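Local coordinates for protein lipase (Acinetobacter baumannii, PDB 4OPM) that probably hydrolyses ester bonds of lipids, as a putative triacylglycerol lipase (EC 3.1.1.3) of the alpha/beta hydrolase fold, at residues Ala20-Lys25 with Tyr71-Pro76; His65-Asn70 with Gln286-Phe291. One frame throughout, in Å; residues are numbered along the deposited sequence.

Interaction 1: Ala20-Lys25 with Tyr71-Pro76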
ATOM      1  N   ALA A  20      12.725   8.875   8.491  1.00 15.81           N
ATOM      2  CA  ALA A  20      11.488   9.258   7.822  1.00 15.30           C
ATOM      3  C   ALA A  20      10.620  10.206   8.691  1.00 18.58           C
ATOM      4  O   ALA A  20       9.584  10.685   8.215  1.00 17.94           O
ATOM      5  CB  ALA A  20      10.700   8.017   7.456  1.00 15.87           C
ATOM      6  N   GLY A  21      11.052  10.458   9.936  1.00 15.23           N
ATOM      7  CA  GLY A  21      10.329  11.286  10.897  1.00 15.80           C
ATOM      8  C   GLY A  21       9.131  10.555  11.487  1.00 20.08           C
ATOM      9  O   GLY A  21       8.121  11.174  11.827  1.00 19.83           O
ATOM     10  N   LEU A  22       9.248   9.214  11.607  1.00 16.27           N
ATOM     11  CA  LEU A  22       8.197   8.353  12.126  1.00 15.68           C
ATOM     12  C   LEU A  22       8.576   7.700  13.433  1.00 19.88           C
ATOM     13  O   LEU A  22       9.756   7.406  13.671  1.00 19.50           O
ATOM     14  CB  LEU A  22       7.893   7.233  11.112  1.00 14.30           C
ATOM     15  CG  LEU A  22       7.446   7.652   9.695  1.00 16.89           C
ATOM     16  CD1 LEU A  22       7.560   6.473   8.724  1.00 16.27           C
ATOM     17  CD2 LEU A  22       6.000   8.201   9.696  1.00 17.93           C
ATOM     18  N   GLN A  23       7.561   7.410  14.249  1.00 17.78           N
ATOM     19  CA  GLN A  23       7.715   6.624  15.465  1.00 18.76           C
ATOM     20  C   GLN A  23       6.720   5.458  15.409  1.00 20.66           C
ATOM     21  O   GLN A  23       5.691   5.560  14.736  1.00 20.17           O
ATOM     22  CB  GLN A  23       7.583   7.464  16.742  1.00 22.11           C
ATOM     23  CG  GLN A  23       6.196   7.987  17.060  1.00 31.34           C
ATOM     24  CD  GLN A  23       6.238   8.768  18.358  1.00 46.98           C
ATOM     25  OE1 GLN A  23       6.505   8.228  19.431  1.00 42.95           O
ATOM     26  NE2 GLN A  23       6.022  10.065  18.286  1.00 36.11           N
ATOM     27  N   SER A  24       7.061   4.343  16.066  1.00 16.49           N
ATOM     28  CA  SER A  24       6.227   3.146  16.086  1.00 16.20           C
ATOM     29  C   SER A  24       5.267   3.219  17.244  1.00 20.77           C
ATOM     30  O   SER A  24       5.651   3.579  18.363  1.00 20.89           O
ATOM     31  CB  SER A  24       7.072   1.879  16.156  1.00 18.27           C
ATOM     32  OG  SER A  24       7.858   1.752  14.978  1.00 19.35           O
ATOM     33  N   LYS A  25       3.993   2.940  16.952  1.00 17.67           N
ATOM     34  CA  LYS A  25       2.917   2.979  17.931  1.00 18.59           C
ATOM     35  C   LYS A  25       2.087   1.709  17.823  1.00 21.40           C
ATOM     36  O   LYS A  25       2.201   0.959  16.842  1.00 20.58           O
ATOM     37  CB  LYS A  25       2.054   4.242  17.735  1.00 21.85           C
ATOM     38  CG  LYS A  25       2.802   5.521  18.157  1.00 26.69           C
ATOM     39  CD  LYS A  25       1.906   6.665  18.497  1.00 33.85           C
ATOM     40  CE  LYS A  25       2.722   7.894  18.825  1.00 40.57           C
ATOM     41  NZ  LYS A  25       1.864   9.099  18.974  1.00 42.57           N
ATOM     42  N   TYR A  71       2.730  17.234   6.895  1.00 21.30           N
ATOM     43  CA  TYR A  71       1.518  16.436   7.065  1.00 19.87           C
ATOM     44  C   TYR A  71       1.570  15.548   8.298  1.00 21.74           C
ATOM     45  O   TYR A  71       2.647  15.313   8.844  1.00 20.34           O
ATOM     46  CB  TYR A  71       1.245  15.583   5.808  1.00 20.60           C
ATOM     47  CG  TYR A  71       0.959  16.446   4.599  1.00 22.79           C
ATOM     48  CD1 TYR A  71      -0.311  16.982   4.386  1.00 25.77           C
ATOM     49  CD2 TYR A  71       1.981  16.830   3.735  1.00 23.63           C
ATOM     50  CE1 TYR A  71      -0.562  17.856   3.331  1.00 26.53           C
ATOM     51  CE2 TYR A  71       1.738  17.702   2.667  1.00 24.68           C
ATOM     52  CZ  TYR A  71       0.465  18.217   2.481  1.00 30.77           C
ATOM     53  OH  TYR A  71       0.194  19.093   1.461  1.00 36.32           O
ATOM     54  N   HIS A  72       0.388  15.100   8.757  1.00 18.72           N
ATOM     55  CA  HIS A  72       0.237  14.163   9.873  1.00 18.99           C
ATOM     56  C   HIS A  72       0.076  12.774   9.240  1.00 22.67           C
ATOM     57  O   HIS A  72      -0.994  12.426   8.745  1.00 23.95           O
ATOM     58  CB  HIS A  72      -0.937  14.537  10.784  1.00 20.34           C
ATOM     59  CG  HIS A  72      -1.100  13.607  11.948  1.00 24.75           C
ATOM     60  ND1 HIS A  72      -2.349  13.232  12.400  1.00 27.23           N
ATOM     61  CD2 HIS A  72      -0.158  13.004  12.716  1.00 26.92           C
ATOM     62  CE1 HIS A  72      -2.135  12.432  13.433  1.00 27.16           C
ATOM     63  NE2 HIS A  72      -0.831  12.271  13.665  1.00 27.08           N
ATOM     64  N   VAL A  73       1.148  11.996   9.247  1.00 17.91           N
ATOM     65  CA  VAL A  73       1.213  10.733   8.515  1.00 17.06           C
ATOM     66  C   VAL A  73       0.915   9.540   9.425  1.00 19.63           C
ATOM     67  O   VAL A  73       1.507   9.412  10.494  1.00 19.62           O
ATOM     68  CB  VAL A  73       2.600  10.617   7.809  1.00 19.73           C
ATOM     69  CG1 VAL A  73       2.720   9.323   7.013  1.00 19.74           C
ATOM     70  CG2 VAL A  73       2.866  11.826   6.906  1.00 19.45           C
ATOM     71  N   ILE A  74       0.007   8.655   8.966  1.00 16.31           N
ATOM     72  CA  ILE A  74      -0.381   7.423   9.681  1.00 15.92           C
ATOM     73  C   ILE A  74      -0.171   6.244   8.734  1.00 18.56           C
ATOM     74  O   ILE A  74      -0.699   6.250   7.620  1.00 18.19           O
ATOM     75  CB  ILE A  74      -1.839   7.502  10.203  1.00 19.14           C
ATOM     76  CG1 ILE A  74      -2.027   8.684  11.194  1.00 19.74           C
ATOM     77  CG2 ILE A  74      -2.307   6.148  10.815  1.00 19.34           C
ATOM     78  CD1 ILE A  74      -1.364   8.482  12.599  1.00 25.57           C
ATOM     79  N   ILE A  75       0.623   5.249   9.162  1.00 14.89           N
ATOM     80  CA  ILE A  75       0.958   4.119   8.284  1.00 13.32           C
ATOM     81  C   ILE A  75       0.775   2.800   9.036  1.00 17.92           C
ATOM     82  O   ILE A  75       1.688   2.343   9.718  1.00 16.22           O
ATOM     83  CB  ILE A  75       2.403   4.210   7.697  1.00 15.10           C
ATOM     84  CG1 ILE A  75       2.862   5.651   7.416  1.00 15.62           C
ATOM     85  CG2 ILE A  75       2.553   3.281   6.462  1.00 16.38           C
ATOM     86  CD1 ILE A  75       4.351   5.760   6.961  1.00 16.44           C
ATOM     87  N   PRO A  76      -0.366   2.141   8.869  1.00 17.53           N
ATOM     88  CA  PRO A  76      -0.574   0.890   9.603  1.00 17.22           C
ATOM     89  C   PRO A  76       0.026  -0.329   8.937  1.00 20.27           C
ATOM     90  O   PRO A  76       0.125  -0.411   7.707  1.00 20.27           O
ATOM     91  CB  PRO A  76      -2.109   0.756   9.633  1.00 19.87           C
ATOM     92  CG  PRO A  76      -2.576   1.462   8.384  1.00 23.35           C
ATOM     93  CD  PRO A  76      -1.569   2.554   8.109  1.00 19.43           C
TER
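Leu22 reaches two residues of the strand 72-76, Ile75 and Val73, through its two methyl branches. Following it outward, CB leaves the backbone toward the partner strand but meets nothing within 5.5 Å there. CG lies closer, 4.5 Å from Ile75 CD1, still at the limit of contact. The fork beyond CG does the touching: Leu22 CD1 packs on Ile75 CD1 at 3.7 Å, while Leu22 CD2 lies 4.0 Å from that same Ile75 CD1. CD2 also meets Val73 CG1 more loosely, at 4.4 Å. One methyl of Ile75 thus sits against both prongs of the leucine, and the two side chains run about perpendicular. The isoleucine extends this far because CD1 lies anti to CA about the CB-CG1 bond (chi2 174°), although chi1 at -34° is displaced from a staggered value. The contact is wholly apolar and buries 103 Å².

Strand 32-39 lies between the two strands in the sheet, so the side chains meet over one of its faces, which Ala64 of helix 61-64 covers by touching both Leu22 and Ile75. From strand 32-39, Glu38 forms a salt bridge with Lys25 and a hydrogen bond to His72. Just ahead of Leu22, a Schellman motif with positive phi at Gly21 ends helix 9-19. Order and directions of the three strands match the antiparallel edge of the alpha/beta hydrolase sheet.

Interaction 2: His65-Asn70 with Gln286-Phe291; sequences HYLTTN and QQYVPF
Leu67, Val289 and Tyr288 account for nearly all of the 129 Å² buried here, with Leu67 giving the largest share, 51 Å². The two methyls of the leucine divide the work. CD2 approaches Val289 CG2 to 3.9 Å, the two side chains sliding past each other in opposite directions. CD1 turns instead to the aromatic residue and comes to 4.1 Å from Tyr288 CE2, at the edge of the ring and near its plane, so this is an edge contact and no CH-pi packing over a face. Tyr288 leaves the helix with CG anti to its backbone N (chi1 -166°), whereas the CG2 branch of Val289 that meets Leu67 lies beside its own N. These adjacent helical residues present different groups to one leucine. Both meetings are of carbon with carbon, and the helix is kinked one residue later, where Pro290 has no N-H to give to the preceding turn.

Leu67 belongs to the loop between helix 61-64 and strand 72-76, and it also touches Ile285 and Leu292 of helix 281-298. Tyr288 continues inward, stacking on Phe141 and touching Leu238, so the C-terminal helix lies between this loop and strands 137-143 and 237-242 of the sheet.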
ATOM      1  N   HIS A  65       9.146  10.064   4.404  1.00 14.69           N
ATOM      2  CA  HIS A  65      10.245  10.979   4.760  1.00 13.92           C
ATOM      3  C   HIS A  65       9.965  12.425   4.269  1.00 17.09           C
ATOM      4  O   HIS A  65      10.328  13.378   4.950  1.00 17.41           O
ATOM      5  CB  HIS A  65      11.553  10.460   4.146  1.00 14.05           C
ATOM      6  CG  HIS A  65      12.707  11.410   4.247  1.00 16.94           C
ATOM      7  ND1 HIS A  65      13.421  11.551   5.416  1.00 18.20           N
ATOM      8  CD2 HIS A  65      13.252  12.209   3.296  1.00 18.09           C
ATOM      9  CE1 HIS A  65      14.377  12.429   5.152  1.00 17.99           C
ATOM     10  NE2 HIS A  65      14.304  12.866   3.892  1.00 17.69           N
ATOM     11  N   TYR A  66       9.319  12.577   3.088  1.00 14.95           N
ATOM     12  CA  TYR A  66       9.051  13.892   2.500  1.00 15.11           C
ATOM     13  C   TYR A  66       7.709  14.490   2.921  1.00 20.15           C
ATOM     14  O   TYR A  66       7.404  15.621   2.528  1.00 19.73           O
ATOM     15  CB  TYR A  66       9.085  13.785   0.960  1.00 15.51           C
ATOM     16  CG  TYR A  66      10.456  13.411   0.445  1.00 16.07           C
ATOM     17  CD1 TYR A  66      11.438  14.381   0.261  1.00 18.00           C
ATOM     18  CD2 TYR A  66      10.789  12.084   0.194  1.00 15.83           C
ATOM     19  CE1 TYR A  66      12.723  14.039  -0.150  1.00 17.92           C
ATOM     20  CE2 TYR A  66      12.073  11.725  -0.214  1.00 16.09           C
ATOM     21  CZ  TYR A  66      13.036  12.710  -0.389  1.00 21.25           C
ATOM     22  OH  TYR A  66      14.308  12.396  -0.791  1.00 18.15           O
ATOM     23  N   LEU A  67       6.915  13.742   3.693  1.00 16.99           N
ATOM     24  CA  LEU A  67       5.557  14.167   4.047  1.00 16.99           C
ATOM     25  C   LEU A  67       5.383  14.499   5.524  1.00 20.35           C
ATOM     26  O   LEU A  67       4.445  15.217   5.874  1.00 20.21           O
ATOM     27  CB  LEU A  67       4.565  13.048   3.660  1.00 16.86           C
ATOM     28  CG  LEU A  67       4.485  12.701   2.158  1.00 20.17           C
ATOM     29  CD1 LEU A  67       3.723  11.429   1.941  1.00 19.85           C
ATOM     30  CD2 LEU A  67       3.907  13.859   1.336  1.00 21.10           C
ATOM     31  N   THR A  68       6.261  13.984   6.391  1.00 18.95           N
ATOM     32  CA  THR A  68       6.140  14.168   7.838  1.00 19.12           C
ATOM     33  C   THR A  68       6.466  15.616   8.293  1.00 24.78           C
ATOM     34  O   THR A  68       6.194  15.939   9.441  1.00 25.68           O
ATOM     35  CB  THR A  68       6.977  13.139   8.585  1.00 21.17           C
ATOM     36  OG1 THR A  68       8.317  13.181   8.100  1.00 20.17           O
ATOM     37  CG2 THR A  68       6.416  11.734   8.476  1.00 16.14           C
ATOM     38  N   THR A  69       7.003  16.485   7.421  1.00 22.30           N
ATOM     39  CA  THR A  69       7.257  17.870   7.836  1.00 23.66           C
ATOM     40  C   THR A  69       5.939  18.657   7.779  1.00 29.11           C
ATOM     41  O   THR A  69       5.582  19.310   8.762  1.00 31.02           O
ATOM     42  CB  THR A  69       8.368  18.533   7.003  1.00 35.66           C
ATOM     43  OG1 THR A  69       9.589  17.817   7.190  1.00 37.80           O
ATOM     44  CG2 THR A  69       8.594  20.002   7.379  1.00 35.48           C
ATOM     45  N   ASN A  70       5.198  18.546   6.662  1.00 23.56           N
ATOM     46  CA  ASN A  70       3.984  19.328   6.460  1.00 23.45           C
ATOM     47  C   ASN A  70       2.670  18.550   6.606  1.00 25.43           C
ATOM     48  O   ASN A  70       1.599  19.151   6.475  1.00 25.27           O
ATOM     49  CB  ASN A  70       4.047  20.017   5.101  1.00 24.01           C
ATOM     50  CG  ASN A  70       5.137  21.045   5.068  1.00 39.89           C
ATOM     51  OD1 ASN A  70       5.302  21.836   5.996  1.00 33.14           O
ATOM     52  ND2 ASN A  70       5.974  20.991   4.057  1.00 32.77           N
ATOM     53  N   GLN A 286       7.384  14.316  -6.179  1.00 14.61           N
ATOM     54  CA  GLN A 286       7.322  15.430  -7.133  1.00 13.79           C
ATOM     55  C   GLN A 286       5.884  15.642  -7.652  1.00 17.35           C
ATOM     56  O   GLN A 286       5.487  16.784  -7.877  1.00 18.18           O
ATOM     57  CB  GLN A 286       8.284  15.173  -8.293  1.00 14.34           C
ATOM     58  CG  GLN A 286       8.322  16.286  -9.337  1.00 17.56           C
ATOM     59  CD  GLN A 286       9.416  16.008 -10.319  1.00 24.66           C
ATOM     60  OE1 GLN A 286       9.383  15.000 -11.026  1.00 19.93           O
ATOM     61  NE2 GLN A 286      10.450  16.841 -10.308  1.00 21.30           N
ATOM     62  N   GLN A 287       5.093  14.561  -7.753  1.00 13.91           N
ATOM     63  CA  GLN A 287       3.689  14.625  -8.165  1.00 15.65           C
ATOM     64  C   GLN A 287       2.726  14.749  -6.974  1.00 18.76           C
ATOM     65  O   GLN A 287       1.752  15.502  -7.048  1.00 18.34           O
ATOM     66  CB  GLN A 287       3.309  13.357  -8.960  1.00 17.19           C
ATOM     67  CG  GLN A 287       4.188  13.124 -10.204  1.00 19.69           C
ATOM     68  CD  GLN A 287       4.124  14.244 -11.226  1.00 27.77           C
ATOM     69  OE1 GLN A 287       3.085  14.903 -11.420  1.00 23.69           O
ATOM     70  NE2 GLN A 287       5.235  14.468 -11.912  1.00 21.84           N
ATOM     71  N   TYR A 288       2.955  13.974  -5.905  1.00 15.23           N
ATOM     72  CA  TYR A 288       2.007  13.917  -4.788  1.00 15.00           C
ATOM     73  C   TYR A 288       1.920  15.213  -3.961  1.00 19.17           C
ATOM     74  O   TYR A 288       0.802  15.619  -3.620  1.00 18.58           O
ATOM     75  CB  TYR A 288       2.340  12.720  -3.878  1.00 15.97           C
ATOM     76  CG  TYR A 288       1.265  12.342  -2.881  1.00 16.17           C
ATOM     77  CD1 TYR A 288      -0.092  12.499  -3.186  1.00 17.19           C
ATOM     78  CD2 TYR A 288       1.595  11.727  -1.675  1.00 16.62           C
ATOM     79  CE1 TYR A 288      -1.086  12.103  -2.288  1.00 17.68           C
ATOM     80  CE2 TYR A 288       0.610  11.317  -0.776  1.00 17.63           C
ATOM     81  CZ  TYR A 288      -0.726  11.515  -1.085  1.00 20.65           C
ATOM     82  OH  TYR A 288      -1.685  11.091  -0.207  1.00 18.28           O
ATOM     83  N   VAL A 289       3.060  15.851  -3.637  1.00 15.87           N
ATOM     84  CA  VAL A 289       3.048  17.078  -2.829  1.00 17.17           C
ATOM     85  C   VAL A 289       2.230  18.213  -3.557  1.00 19.33           C
ATOM     86  O   VAL A 289       1.322  18.754  -2.927  1.00 18.27           O
ATOM     87  CB  VAL A 289       4.483  17.493  -2.400  1.00 21.37           C
ATOM     88  CG1 VAL A 289       4.520  18.925  -1.875  1.00 22.32           C
ATOM     89  CG2 VAL A 289       5.026  16.516  -1.347  1.00 20.67           C
ATOM     90  N   PRO A 290       2.427  18.537  -4.859  1.00 17.58           N
ATOM     91  CA  PRO A 290       1.568  19.567  -5.491  1.00 18.54           C
ATOM     92  C   PRO A 290       0.082  19.168  -5.522  1.00 20.48           C
ATOM     93  O   PRO A 290      -0.778  20.034  -5.379  1.00 20.38           O
ATOM     94  CB  PRO A 290       2.139  19.683  -6.911  1.00 20.54           C
ATOM     95  CG  PRO A 290       3.526  19.156  -6.806  1.00 24.68           C
ATOM     96  CD  PRO A 290       3.451  18.055  -5.809  1.00 19.30           C
ATOM     97  N   PHE A 291      -0.213  17.855  -5.648  1.00 16.06           N
ATOM     98  CA  PHE A 291      -1.583  17.328  -5.640  1.00 16.05           C
ATOM     99  C   PHE A 291      -2.236  17.619  -4.280  1.00 19.12           C
ATOM    100  O   PHE A 291      -3.328  18.187  -4.243  1.00 18.68           O
ATOM    101  CB  PHE A 291      -1.603  15.820  -5.957  1.00 16.57           C
ATOM    102  CG  PHE A 291      -2.959  15.168  -5.787  1.00 17.59           C
ATOM    103  CD1 PHE A 291      -3.976  15.371  -6.724  1.00 20.17           C
ATOM    104  CD2 PHE A 291      -3.234  14.380  -4.674  1.00 18.66           C
ATOM    105  CE1 PHE A 291      -5.230  14.763  -6.569  1.00 21.40           C
ATOM    106  CE2 PHE A 291      -4.487  13.781  -4.513  1.00 21.22           C
ATOM    107  CZ  PHE A 291      -5.478  13.975  -5.461  1.00 20.93           C
TER

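Both contacts are apolar and centred on a leucine; in interaction 1 both methyls of Leu22 meet one isoleucine methyl, in interaction 2 those of Leu67 part to different residues. They also join different elements. Interaction 1 is entirely buried and spans two strands of one sheet; interaction 2 packs a loop on a helix, and Val289 there remains partly exposed. The aliphatic cluster of the first has no aromatic member, whereas the second includes a tyrosine edge. They share strand 72-76, since Val73, a partner in interaction 1, is also touched by Leu67 and Thr68. Thr68 joins them directly: its OG1 lies 2.8 Å from Ala20 O, a probable hydrogen bond, and its CG2 packs 3.8 Å from Leu22 CD2.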